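Local coordinates for aminotransferase, class V family protein (Trichomonas vaginalis, PDB 5F8V) that probably transfers the amino group of O-phospho-L-serine to 2-oxoglutarate in serine biosynthesis, using pyridoxal 5'-phosphate as its cofactor, at residues A[356-359]-A[360-364]. Sequence-based numbering, arbitrary orientation.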
# COMPACT_ATOMS: atom_id res chain seq x y z
N GLU A 356 -22.16 20.04 -10.44
CA GLU A 356 -23.21 20.32 -9.47
C GLU A 356 -22.65 20.72 -8.10
O GLU A 356 -23.21 21.60 -7.46
CB GLU A 356 -24.09 19.09 -9.31
CG GLU A 356 -25.39 19.36 -8.59
CD GLU A 356 -26.27 18.13 -8.55
OE1 GLU A 356 -26.04 17.26 -7.69
OE2 GLU A 356 -27.18 18.05 -9.39
N ALA A 357 -21.58 20.06 -7.65
CA ALA A 357 -20.95 20.38 -6.37
C ALA A 357 -20.39 21.80 -6.36
O ALA A 357 -20.59 22.55 -5.39
CB ALA A 357 -19.86 19.38 -6.03
N VAL A 358 -19.69 22.15 -7.44
CA VAL A 358 -19.14 23.49 -7.61
C VAL A 358 -20.27 24.53 -7.63
O VAL A 358 -20.14 25.58 -7.00
CB VAL A 358 -18.27 23.60 -8.88
CG1 VAL A 358 -17.89 25.05 -9.17
CG2 VAL A 358 -17.01 22.74 -8.76
N ASP A 359 -21.35 24.25 -8.36
CA ASP A 359 -22.55 25.13 -8.36
C ASP A 359 -23.13 25.35 -6.96
O ASP A 359 -23.49 26.47 -6.62
CB ASP A 359 -23.67 24.57 -9.25
CG ASP A 359 -23.44 24.80 -10.74
OD1 ASP A 359 -22.58 25.59 -11.14
OD2 ASP A 359 -24.18 24.18 -11.53
N ALA A 360 -23.24 24.29 -6.18
CA ALA A 360 -23.68 24.39 -4.77
C ALA A 360 -22.71 25.20 -3.89
O ALA A 360 -23.15 25.96 -3.02
CB ALA A 360 -23.88 23.01 -4.19
N LEU A 361 -21.40 25.04 -4.12
CA LEU A 361 -20.40 25.82 -3.40
C LEU A 361 -20.50 27.32 -3.73
O LEU A 361 -20.50 28.15 -2.82
CB LEU A 361 -18.98 25.31 -3.69
CG LEU A 361 -17.85 26.06 -2.99
CD1 LEU A 361 -18.04 26.02 -1.47
CD2 LEU A 361 -16.50 25.49 -3.40
N VAL A 362 -20.59 27.64 -5.01
CA VAL A 362 -20.71 29.03 -5.49
C VAL A 362 -21.95 29.71 -4.91
O VAL A 362 -21.89 30.89 -4.53
CB VAL A 362 -20.72 29.09 -7.04
CG1 VAL A 362 -21.12 30.47 -7.56
CG2 VAL A 362 -19.36 28.69 -7.60
N GLN A 363 -23.06 28.98 -4.85
CA GLN A 363 -24.29 29.50 -4.23
C GLN A 363 -24.11 29.77 -2.74
O GLN A 363 -24.54 30.82 -2.25
CB GLN A 363 -25.48 28.55 -4.45
CG GLN A 363 -26.04 28.55 -5.86
CD GLN A 363 -26.38 29.94 -6.37
OE1 GLN A 363 -25.75 30.45 -7.31
NE2 GLN A 363 -27.34 30.59 -5.73
N ALA A 364 -23.46 28.85 -2.02
CA ALA A 364 -23.19 29.04 -0.60
C ALA A 364 -22.35 30.30 -0.37
O ALA A 364 -22.66 31.10 0.51
CB ALA A 364 -22.51 27.82 -0.01
O HOH W 1 -24.01 28.28 -8.61
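Gln-363 packs the start of its side chain against the carbonyl oxygen of Asp-359, one helical turn earlier. Its CB lies 3.6 Å from Asp-359 O. CG, set beside the backbone N (chi1 -74°), comes to 3.4 Å from that same oxygen. A bend at chi2 then turns the amide so that OE1 accepts a hydrogen bond from a water at 3.1 Å, while NE2 reaches Glu-367 through a weak one. The water also donates to Asp-359 O at 2.7 Å, and this carbonyl takes in addition the N-H of Gln-363, whose N stands 29° from the carbonyl plane; two donors thus grip one oxygen. In helix 355-367 of this class-V aminotransferase, i to i+4 bonds run unbroken from Glu-356 O to Gln-363 N. On another side of the helix Val-362 N-H bonds to Val-358 O nearly straight, with an N-H...O angle of 168°. Val-362 CG2 lies 3.3 Å from Val-358 O. The same methyl is 4.2 Å from Val-358 CG1. These two valines form an apolar ridge against helix 267-286, resting on Val-281 and Ala-284. Ala-357 and Leu-361 lean on Phe-9, and Glu-356 OE1 is hydrogen-bonded to the hydroxyl of Tyr-7.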